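S-adenosyl-L-methionine methyl transferase (Ruegeria pomeroyi DSS-3, PDB 3IHT) binds S-adenosylmethionine in a Rossmann-like domain and probably transfers its methyl group to an acceptor substrate. Local coordinates at residues Arg27-His32 against Cys168-Arg173; Val44-Leu47 against Arg53-His56; Glu66-Glu71 against Glu101-Thr106. All blocks are in the same frame, centred on the assembly; numbering follows the deposited sequence.

All three contacts involve the same mixed seven-stranded sheet of a Rossmann-like methyltransferase domain. Contact 1 joins the first helix, 15-36, to the last strand, 169-172, and so encloses the other two along the sequence; contact 2 is complete before contact 3 begins. Contacts 2 and 3, with centres about 12 Å apart, sit on the neighbouring parallel strands 44-47 and 67-71 and both touch S-adenosylmethionine, at its methionine end and its ribose respectively. The centre of contact 1 lies about 13 Å from that of contact 2 and 18 Å from that of contact 3, and Leu30 packs on Thr54, bringing the N-terminal helix against the cofactor site.

Contact 1 (Arg27-His32 against Cys168-Arg173); sequences RACLEH and CFIYRR
The thiol of Cys29 drops from helix 15-36 onto the sheet and meets two side chains of the segment 168-173 at once. Its SG stands 3.8 Å from Cys168 CB and 3.7 Å from Ile170 CD1, a purely apolar touch with no hydrogen bond across the contact. The cysteine sulfur lies beside its backbone N and opposite the carbonyl carbon (chi1 -72°), and it is SG, more than CB, that fills the approach to the strand. Cys168 answers with its CB rather than its sulfur, so the two cysteines do not meet sulfur to sulfur and form no disulfide. Ile170 reaches the helix with its longer branch: an extended CG1-CD1 arm (chi2 172°) carries CD1 to Cys29 SG and, one turn on, to the edge of the His32 imidazole, near the ring plane, at 4.1 Å from CD2. With its CG swung anti to the backbone N, His32 brings that CD2 edge to the isoleucine methyl, and the two side chains approach at a slant. Cys29 also rests on Val144 of strand 141-145; Leu159 touches Cys29, and Pro160 touches both His32 and Ile170. This is helix-on-sheet packing in the Rossmann-like methyltransferase domain: helix 15-36 covers one face of the sheet where antiparallel strand 169-172 runs between 141-145 and 155-157, while Glu31 is hydrogen-bonded to His57 of helix 53-61.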
loop_
_atom_site.group_PDB
_atom_site.type_symbol
_atom_site.label_atom_id
_atom_site.label_comp_id
_atom_site.label_asym_id
_atom_site.label_seq_id
_atom_site.Cartn_x
_atom_site.Cartn_y
_atom_site.Cartn_z
ATOM N N ARG A 27 9.978 -1.225 -5.853
ATOM C CA ARG A 27 11.224 -0.860 -5.279
ATOM C C ARG A 27 12.344 -1.615 -6.013
ATOM O O ARG A 27 13.339 -1.009 -6.421
ATOM C CB ARG A 27 11.245 -1.128 -3.794
ATOM C CG ARG A 27 12.596 -0.949 -3.170
ATOM C CD ARG A 27 12.514 -1.030 -1.648
ATOM N NE ARG A 27 12.210 -2.388 -1.216
ATOM C CZ ARG A 27 12.000 -2.747 0.043
ATOM N NH1 ARG A 27 12.045 -1.850 1.005
ATOM N NH2 ARG A 27 11.730 -4.004 0.335
ATOM N N ALA A 28 12.193 -2.936 -6.160
ATOM C CA ALA A 28 13.265 -3.770 -6.776
ATOM C C ALA A 28 13.509 -3.344 -8.235
ATOM O O ALA A 28 14.651 -3.122 -8.643
ATOM C CB ALA A 28 12.886 -5.297 -6.681
ATOM N N CYS A 29 12.426 -3.181 -8.983
ATOM C CA CYS A 29 12.501 -2.822 -10.410
ATOM C C CYS A 29 13.042 -1.419 -10.615
ATOM O O CYS A 29 13.880 -1.190 -11.484
ATOM C CB CYS A 29 11.153 -3.007 -11.089
ATOM S SG CYS A 29 10.729 -4.749 -11.294
ATOM N N LEU A 30 12.578 -0.463 -9.809
ATOM C CA LEU A 30 13.091 0.907 -9.947
ATOM C C LEU A 30 14.552 1.055 -9.579
ATOM O O LEU A 30 15.297 1.724 -10.284
ATOM C CB LEU A 30 12.267 1.915 -9.149
ATOM C CG LEU A 30 10.882 2.133 -9.757
ATOM C CD1 LEU A 30 10.007 3.003 -8.832
ATOM C CD2 LEU A 30 10.937 2.751 -11.162
ATOM N N GLU A 31 14.988 0.424 -8.489
ATOM C CA GLU A 31 16.392 0.500 -8.113
ATOM C C GLU A 31 17.282 -0.132 -9.194
ATOM O O GLU A 31 18.311 0.434 -9.591
ATOM C CB GLU A 31 16.618 -0.103 -6.722
ATOM C CG GLU A 31 16.060 0.815 -5.603
ATOM C CD GLU A 31 16.242 0.293 -4.205
ATOM O OE1 GLU A 31 17.049 -0.627 -4.016
ATOM O OE2 GLU A 31 15.553 0.773 -3.279
ATOM N N HIS A 32 16.824 -1.255 -9.729
ATOM C CA HIS A 32 17.516 -1.920 -10.824
ATOM C C HIS A 32 17.557 -1.008 -12.063
ATOM O O HIS A 32 18.615 -0.813 -12.655
ATOM C CB HIS A 32 16.822 -3.249 -11.149
ATOM C CG HIS A 32 17.409 -3.984 -12.314
ATOM N ND1 HIS A 32 18.704 -4.469 -12.326
ATOM C CD2 HIS A 32 16.870 -4.322 -13.512
ATOM C CE1 HIS A 32 18.937 -5.062 -13.486
ATOM N NE2 HIS A 32 17.832 -5.013 -14.210
ATOM N N CYS A 168 5.313 -5.968 -11.538
ATOM C CA CYS A 168 5.958 -4.951 -12.405
ATOM C C CYS A 168 6.606 -5.626 -13.632
ATOM O O CYS A 168 6.938 -6.801 -13.636
ATOM C CB CYS A 168 6.993 -4.037 -11.647
ATOM S SG CYS A 168 6.265 -2.913 -10.413
ATOM N N PHE A 169 6.766 -4.840 -14.688
ATOM C CA PHE A 169 7.312 -5.266 -15.965
ATOM C C PHE A 169 8.365 -4.233 -16.382
ATOM O O PHE A 169 8.185 -3.022 -16.148
ATOM C CB PHE A 169 6.208 -5.309 -17.029
ATOM C CG PHE A 169 5.124 -6.278 -16.703
ATOM C CD1 PHE A 169 4.092 -5.916 -15.853
ATOM C CD2 PHE A 169 5.148 -7.553 -17.251
ATOM C CE1 PHE A 169 3.085 -6.831 -15.531
ATOM C CE2 PHE A 169 4.147 -8.471 -16.947
ATOM C CZ PHE A 169 3.132 -8.114 -16.063
ATOM N N ILE A 170 9.450 -4.717 -16.979
ATOM C CA ILE A 170 10.548 -3.833 -17.391
ATOM C C ILE A 170 10.813 -3.981 -18.883
ATOM O O ILE A 170 10.926 -5.091 -19.384
ATOM C CB ILE A 170 11.851 -4.118 -16.636
ATOM C CG1 ILE A 170 11.630 -4.100 -15.123
ATOM C CG2 ILE A 170 12.967 -3.095 -17.097
ATOM C CD1 ILE A 170 12.887 -4.573 -14.292
ATOM N N TYR A 171 10.896 -2.848 -19.587
ATOM C CA TYR A 171 11.154 -2.836 -21.011
ATOM C C TYR A 171 12.306 -1.899 -21.331
ATOM O O TYR A 171 12.579 -0.959 -20.583
ATOM C CB TYR A 171 9.916 -2.417 -21.787
ATOM C CG TYR A 171 8.673 -3.200 -21.452
ATOM C CD1 TYR A 171 7.877 -2.829 -20.373
ATOM C CD2 TYR A 171 8.298 -4.323 -22.191
ATOM C CE1 TYR A 171 6.741 -3.532 -20.048
ATOM C CE2 TYR A 171 7.164 -5.034 -21.848
ATOM C CZ TYR A 171 6.393 -4.628 -20.800
ATOM O OH TYR A 171 5.266 -5.319 -20.469
ATOM N N ARG A 172 12.996 -2.161 -22.440
ATOM C CA ARG A 172 14.175 -1.373 -22.810
ATOM C C ARG A 172 14.152 -0.973 -24.278
ATOM O O ARG A 172 13.769 -1.773 -25.135
ATOM C CB ARG A 172 15.446 -2.191 -22.553
ATOM C CG ARG A 172 16.760 -1.470 -22.931
ATOM C CD ARG A 172 17.973 -2.217 -22.377
ATOM N NE ARG A 172 18.152 -3.524 -22.997
ATOM C CZ ARG A 172 18.923 -4.506 -22.516
ATOM N NH1 ARG A 172 19.585 -4.352 -21.377
ATOM N NH2 ARG A 172 19.000 -5.670 -23.158
ATOM N N ARG A 173 14.584 0.251 -24.575
ATOM C CA ARG A 173 14.810 0.656 -25.962
ATOM C C ARG A 173 16.210 0.218 -26.362
ATOM O O ARG A 173 17.206 0.741 -25.854
ATOM C CB ARG A 173 14.723 2.158 -26.148
ATOM C CG ARG A 173 14.822 2.520 -27.607
ATOM C CD ARG A 173 14.698 4.004 -27.879
ATOM N NE ARG A 173 15.125 4.267 -29.267
ATOM C CZ ARG A 173 15.331 5.471 -29.794
ATOM N NH1 ARG A 173 15.136 6.578 -29.095
ATOM N NH2 ARG A 173 15.741 5.555 -31.048
#

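Contact 2 (Val44-Leu47 against Arg53-His56). With SAM (S-adenosylmethionine), chain C.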
loop_
_atom_site.group_PDB
_atom_site.type_symbol
_atom_site.label_atom_id
_atom_site.label_comp_id
_atom_site.label_asym_id
_atom_site.label_seq_id
_atom_site.Cartn_x
_atom_site.Cartn_y
_atom_site.Cartn_z
ATOM N N VAL A 44 13.987 11.290 -15.749
ATOM C CA VAL A 44 13.100 10.239 -15.300
ATOM C C VAL A 44 11.689 10.808 -15.321
ATOM O O VAL A 44 11.458 11.926 -14.850
ATOM C CB VAL A 44 13.469 9.799 -13.890
ATOM C CG1 VAL A 44 12.473 8.763 -13.362
ATOM C CG2 VAL A 44 14.978 9.338 -13.829
ATOM N N TYR A 45 10.767 10.072 -15.925
ATOM C CA TYR A 45 9.359 10.456 -15.943
ATOM C C TYR A 45 8.597 9.555 -14.997
ATOM O O TYR A 45 8.669 8.326 -15.109
ATOM C CB TYR A 45 8.725 10.350 -17.350
ATOM C CG TYR A 45 9.202 11.325 -18.423
ATOM C CD1 TYR A 45 10.044 12.411 -18.118
ATOM C CD2 TYR A 45 8.822 11.157 -19.754
ATOM C CE1 TYR A 45 10.492 13.282 -19.087
ATOM C CE2 TYR A 45 9.243 12.064 -20.740
ATOM C CZ TYR A 45 10.078 13.130 -20.393
ATOM O OH TYR A 45 10.538 14.016 -21.351
ATOM N N GLU A 46 7.831 10.160 -14.095
ATOM C CA GLU A 46 6.977 9.454 -13.138
ATOM C C GLU A 46 5.535 9.695 -13.551
ATOM O O GLU A 46 5.041 10.824 -13.451
ATOM C CB GLU A 46 7.249 10.004 -11.724
ATOM C CG GLU A 46 6.296 9.555 -10.619
ATOM C CD GLU A 46 6.503 8.118 -10.172
ATOM O OE1 GLU A 46 7.237 7.376 -10.867
ATOM O OE2 GLU A 46 5.954 7.730 -9.118
ATOM N N LEU A 47 4.865 8.654 -14.045
ATOM C CA LEU A 47 3.507 8.796 -14.550
ATOM C C LEU A 47 2.545 8.398 -13.444
ATOM O O LEU A 47 2.406 7.192 -13.110
ATOM C CB LEU A 47 3.290 7.936 -15.825
ATOM C CG LEU A 47 4.316 8.174 -16.931
ATOM C CD1 LEU A 47 3.968 7.355 -18.206
ATOM C CD2 LEU A 47 4.429 9.656 -17.279
ATOM N N ARG A 53 4.629 7.930 -2.854
ATOM C CA ARG A 53 5.674 7.049 -2.313
ATOM C C ARG A 53 6.752 6.658 -3.283
ATOM O O ARG A 53 7.934 6.691 -2.931
ATOM C CB ARG A 53 5.092 5.801 -1.610
ATOM C CG ARG A 53 4.232 6.154 -0.392
ATOM C CD ARG A 53 3.848 4.950 0.469
ATOM N NE ARG A 53 3.097 5.351 1.644
ATOM C CZ ARG A 53 1.778 5.538 1.696
ATOM N NH1 ARG A 53 1.007 5.365 0.617
ATOM N NH2 ARG A 53 1.230 5.926 2.840
ATOM N N THR A 54 6.399 6.289 -4.516
ATOM C CA THR A 54 7.446 5.927 -5.472
ATOM C C THR A 54 8.181 7.181 -5.893
ATOM O O THR A 54 9.373 7.104 -6.135
ATOM C CB THR A 54 7.025 5.117 -6.757
ATOM O OG1 THR A 54 5.901 5.735 -7.403
ATOM C CG2 THR A 54 6.744 3.605 -6.402
ATOM N N TYR A 55 7.492 8.311 -5.992
ATOM C CA TYR A 55 8.185 9.567 -6.297
ATOM C C TYR A 55 9.239 9.874 -5.204
ATOM O O TYR A 55 10.379 10.222 -5.505
ATOM C CB TYR A 55 7.204 10.708 -6.459
ATOM C CG TYR A 55 7.918 12.045 -6.642
ATOM C CD1 TYR A 55 8.769 12.288 -7.730
ATOM C CD2 TYR A 55 7.679 13.070 -5.755
ATOM C CE1 TYR A 55 9.460 13.539 -7.870
ATOM C CE2 TYR A 55 8.342 14.325 -5.861
ATOM C CZ TYR A 55 9.217 14.552 -6.935
ATOM O OH TYR A 55 9.847 15.791 -7.024
ATOM N N HIS A 56 8.858 9.726 -3.959
ATOM C CA HIS A 56 9.763 9.942 -2.834
ATOM C C HIS A 56 10.970 9.019 -2.936
ATOM O O HIS A 56 12.104 9.435 -2.701
ATOM C CB HIS A 56 9.034 9.702 -1.520
ATOM C CG HIS A 56 9.793 10.162 -0.300
ATOM N ND1 HIS A 56 10.614 9.328 0.427
ATOM C CD2 HIS A 56 9.858 11.373 0.309
ATOM C CE1 HIS A 56 11.142 9.998 1.440
ATOM N NE2 HIS A 56 10.704 11.246 1.384
HETATM N N SAM C . 3.012 5.341 -7.595
HETATM C CA SAM C . 2.243 6.174 -6.610
HETATM C C SAM C . 2.822 6.034 -5.182
HETATM O O SAM C . 2.295 6.602 -4.194
HETATM O OXT SAM C . 3.779 5.246 -4.991
HETATM C CB SAM C . 0.729 5.884 -6.654
HETATM C CG SAM C . 0.008 6.366 -7.933
HETATM S SD SAM C . -1.823 6.109 -7.893
HETATM C CE SAM C . -1.830 4.287 -7.882
HETATM C "C5'" SAM C . -2.214 6.512 -9.650
HETATM C "C4'" SAM C . -2.096 7.981 -10.033
HETATM O "O4'" SAM C . -2.160 8.080 -11.472
HETATM C "C3'" SAM C . -3.212 8.874 -9.480
HETATM O "O3'" SAM C . -2.698 9.998 -8.765
HETATM C "C2'" SAM C . -4.027 9.280 -10.704
HETATM O "O2'" SAM C . -4.696 10.555 -10.666
HETATM C "C1'" SAM C . -2.968 9.211 -11.793
HETATM N N9 SAM C . -3.557 9.068 -13.150
HETATM C C8 SAM C . -4.335 8.021 -13.608
HETATM N N7 SAM C . -4.660 8.252 -14.905
HETATM C C5 SAM C . -4.114 9.434 -15.284
HETATM C C6 SAM C . -4.132 10.126 -16.495
HETATM N N6 SAM C . -4.820 9.666 -17.567
HETATM N N1 SAM C . -3.420 11.311 -16.560
HETATM C C2 SAM C . -2.732 11.836 -15.486
HETATM N N3 SAM C . -2.734 11.145 -14.274
HETATM C C4 SAM C . -3.404 9.961 -14.191
HETATM O O HOH W 1 4.681 8.683 -6.817
#
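Glu46 leaves strand 44-47 with CG anti to the backbone N and bends at chi2 (74°) to meet Thr54, whose OG1 sits between its own N and carbonyl carbon (chi1 49°). The side chains cross at about a right angle, and in the Thr54 conformer described here OG1 donates to the syn lone pair of Glu46 OE2 at 2.6 Å. In that conformer the same oxygen accepts from the amino group of S-adenosylmethionine, whose N lies 2.9 Å from Thr54 OG1, so the carboxylate is a second shell that probably helps orient the threonine toward the cofactor. Its negative charge probably also favours the nearby ammonium group. A water also binds Glu46 OE2, donating to it at 2.8 Å and accepting from Tyr55 N at 3.0 Å. Glu46 OE1 is bound by His111, which leaves both carboxylate oxygens engaged. At the start of helix 53-61, Arg53 N and Thr54 N donate to O and OXT of the cofactor carboxylate, at 3.0 Å and 2.9 Å. First strand, glycine-rich turn (Gly50 and Gly52 bind S-adenosylmethionine) and helix N-terminus on the methionine carboxylate are arranged as in Rossmann-like methyltransferases. The pair opens the beta-alpha-beta unit of strand 44-47, helix 53-61 and strand 67-71, with strand 107-112 on the other flank of 44-47 and Leu16 of the second subunit packed on Thr54.

Contact 3 (Glu66-Glu71 against Glu101-Thr106). With SAM (S-adenosylmethionine), chain C.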
loop_
_atom_site.group_PDB
_atom_site.type_symbol
_atom_site.label_atom_id
_atom_site.label_comp_id
_atom_site.label_asym_id
_atom_site.label_seq_id
_atom_site.Cartn_x
_atom_site.Cartn_y
_atom_site.Cartn_z
ATOM N N GLU A 66 16.985 14.817 -13.619
ATOM C CA GLU A 66 15.747 15.472 -13.200
ATOM C C GLU A 66 14.650 14.426 -13.156
ATOM O O GLU A 66 14.720 13.431 -13.902
ATOM C CB GLU A 66 15.341 16.589 -14.193
ATOM C CG GLU A 66 16.421 17.623 -14.498
ATOM C CD GLU A 66 15.881 18.924 -15.120
ATOM O OE1 GLU A 66 15.366 18.897 -16.259
ATOM O OE2 GLU A 66 16.013 19.990 -14.471
ATOM N N ILE A 67 13.644 14.646 -12.317
ATOM C CA ILE A 67 12.446 13.778 -12.301
ATOM C C ILE A 67 11.240 14.678 -12.627
ATOM O O ILE A 67 10.993 15.649 -11.908
ATOM C CB ILE A 67 12.193 13.063 -10.973
ATOM C CG1 ILE A 67 13.405 12.224 -10.523
ATOM C CG2 ILE A 67 10.869 12.188 -11.084
ATOM C CD1 ILE A 67 13.430 11.900 -8.998
ATOM N N TYR A 68 10.539 14.407 -13.730
ATOM C CA TYR A 68 9.273 15.074 -14.048
ATOM C C TYR A 68 8.103 14.162 -13.691
ATOM O O TYR A 68 8.123 12.931 -13.968
ATOM C CB TYR A 68 9.182 15.462 -15.514
ATOM C CG TYR A 68 10.103 16.557 -15.909
ATOM C CD1 TYR A 68 11.427 16.276 -16.200
ATOM C CD2 TYR A 68 9.684 17.891 -15.929
ATOM C CE1 TYR A 68 12.305 17.296 -16.545
ATOM C CE2 TYR A 68 10.571 18.913 -16.238
ATOM C CZ TYR A 68 11.872 18.589 -16.551
ATOM O OH TYR A 68 12.791 19.553 -16.886
ATOM N N VAL A 69 7.091 14.764 -13.057
ATOM C CA VAL A 69 5.918 14.074 -12.572
ATOM C C VAL A 69 4.711 14.466 -13.396
ATOM O O VAL A 69 4.425 15.648 -13.554
ATOM C CB VAL A 69 5.680 14.392 -11.046
ATOM C CG1 VAL A 69 4.393 13.771 -10.565
ATOM C CG2 VAL A 69 6.824 13.902 -10.205
ATOM N N PHE A 70 4.005 13.455 -13.924
ATOM C CA PHE A 70 2.801 13.632 -14.746
ATOM C C PHE A 70 1.604 13.261 -13.878
ATOM O O PHE A 70 1.543 12.156 -13.322
ATOM C CB PHE A 70 2.831 12.718 -15.970
ATOM C CG PHE A 70 3.908 13.047 -16.973
ATOM C CD1 PHE A 70 5.254 12.839 -16.675
ATOM C CD2 PHE A 70 3.569 13.513 -18.226
ATOM C CE1 PHE A 70 6.240 13.097 -17.600
ATOM C CE2 PHE A 70 4.566 13.775 -19.170
ATOM C CZ PHE A 70 5.878 13.564 -18.866
ATOM N N GLU A 71 0.697 14.193 -13.669
ATOM C CA GLU A 71 -0.437 13.945 -12.775
ATOM C C GLU A 71 -1.591 14.877 -13.163
ATOM O O GLU A 71 -1.379 16.010 -13.607
ATOM C CB GLU A 71 -0.006 14.172 -11.296
ATOM C CG GLU A 71 -1.077 14.098 -10.277
ATOM C CD GLU A 71 -1.838 12.758 -10.305
ATOM O OE1 GLU A 71 -1.225 11.714 -10.024
ATOM O OE2 GLU A 71 -3.039 12.761 -10.601
ATOM N N GLU A 101 6.953 17.005 -27.927
ATOM C CA GLU A 101 7.330 18.198 -28.710
ATOM C C GLU A 101 8.361 19.051 -27.966
ATOM O O GLU A 101 9.267 19.631 -28.573
ATOM C CB GLU A 101 6.102 19.041 -29.032
ATOM C CG GLU A 101 5.022 18.278 -29.807
ATOM N N ARG A 102 8.240 19.105 -26.654
ATOM C CA ARG A 102 9.095 19.921 -25.809
ATOM C C ARG A 102 10.498 19.290 -25.637
ATOM O O ARG A 102 11.514 19.969 -25.844
ATOM C CB ARG A 102 8.375 20.090 -24.462
ATOM C CG ARG A 102 9.003 20.999 -23.443
ATOM C CD ARG A 102 8.200 20.921 -22.124
ATOM N NE ARG A 102 8.875 21.628 -21.042
ATOM C CZ ARG A 102 8.585 21.513 -19.743
ATOM N NH1 ARG A 102 7.597 20.721 -19.307
ATOM N NH2 ARG A 102 9.303 22.215 -18.868
ATOM N N PHE A 103 10.563 18.006 -25.287
ATOM C CA PHE A 103 11.810 17.355 -24.865
ATOM C C PHE A 103 12.338 16.276 -25.803
ATOM O O PHE A 103 13.480 15.850 -25.652
ATOM C CB PHE A 103 11.676 16.698 -23.469
ATOM C CG PHE A 103 11.504 17.661 -22.324
ATOM C CD1 PHE A 103 12.075 18.948 -22.341
ATOM C CD2 PHE A 103 10.807 17.272 -21.199
ATOM C CE1 PHE A 103 11.905 19.809 -21.244
ATOM C CE2 PHE A 103 10.637 18.121 -20.110
ATOM C CZ PHE A 103 11.178 19.387 -20.133
ATOM N N GLY A 104 11.519 15.817 -26.743
ATOM C CA GLY A 104 11.895 14.735 -27.651
ATOM C C GLY A 104 12.156 13.390 -26.985
ATOM O O GLY A 104 11.755 13.140 -25.838
ATOM N N ALA A 105 12.823 12.509 -27.715
ATOM C CA ALA A 105 13.065 11.134 -27.266
ATOM C C ALA A 105 14.284 11.054 -26.354
ATOM O O ALA A 105 15.267 10.380 -26.683
ATOM C CB ALA A 105 13.248 10.209 -28.467
ATOM N N THR A 106 14.214 11.720 -25.211
ATOM C CA THR A 106 15.359 11.871 -24.329
ATOM C C THR A 106 15.195 11.284 -22.947
ATOM O O THR A 106 16.115 11.369 -22.136
ATOM C CB THR A 106 15.706 13.345 -24.186
ATOM O OG1 THR A 106 14.562 14.050 -23.703
ATOM C CG2 THR A 106 16.227 13.912 -25.552
HETATM N N SAM C . 3.012 5.341 -7.595
HETATM C CA SAM C . 2.243 6.174 -6.610
HETATM C C SAM C . 2.822 6.034 -5.182
HETATM O O SAM C . 2.295 6.602 -4.194
HETATM O OXT SAM C . 3.779 5.246 -4.991
HETATM C CB SAM C . 0.729 5.884 -6.654
HETATM C CG SAM C . 0.008 6.366 -7.933
HETATM S SD SAM C . -1.823 6.109 -7.893
HETATM C CE SAM C . -1.830 4.287 -7.882
HETATM C "C5'" SAM C . -2.214 6.512 -9.650
HETATM C "C4'" SAM C . -2.096 7.981 -10.033
HETATM O "O4'" SAM C . -2.160 8.080 -11.472
HETATM C "C3'" SAM C . -3.212 8.874 -9.480
HETATM O "O3'" SAM C . -2.698 9.998 -8.765
HETATM C "C2'" SAM C . -4.027 9.280 -10.704
HETATM O "O2'" SAM C . -4.696 10.555 -10.666
HETATM C "C1'" SAM C . -2.968 9.211 -11.793
HETATM N N9 SAM C . -3.557 9.068 -13.150
HETATM C C8 SAM C . -4.335 8.021 -13.608
HETATM N N7 SAM C . -4.660 8.252 -14.905
HETATM C C5 SAM C . -4.114 9.434 -15.284
HETATM C C6 SAM C . -4.132 10.126 -16.495
HETATM N N6 SAM C . -4.820 9.666 -17.567
HETATM N N1 SAM C . -3.420 11.311 -16.560
HETATM C C2 SAM C . -2.732 11.836 -15.486
HETATM N N3 SAM C . -2.734 11.145 -14.274
HETATM C C4 SAM C . -3.404 9.961 -14.191
#
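Tyr68 and Phe103 point at each other from opposite directions, one from strand 67-71 and the other from the last turn of helix 92-103, in the Rossmann-like fold of class I methyltransferases. Their rings meet obliquely, with centroids 5.1 Å apart and planes inclined at 55°. The phenylalanine brings its outer corner to the tyrosine: CE2 hangs over one face of the Tyr68 ring, offset toward the rim, and CZ lies 3.6 Å from Tyr68 OH. Arg102 lies alongside, with one face of its guanidinium over Phe103 CZ and its NH2 a loose 4.4 Å from Tyr68 CE2. In one of the two conformers of Glu66, its OE1 accepts from Tyr68 OH at 2.7 Å, from above the carboxylate plane. Gly104, with positive phi, follows the helix, and Thr106 OG1 turns back to donate to Phe103 O. Tyr45 of strand 44-47 touches both rings. The far end of the strand reaches the cofactor, where Glu71 uses both carboxylate oxygens on the ribose diol: OE1 accepts from O3' of S-adenosylmethionine at 2.6 Å and OE2 from its O2' at 2.8 Å.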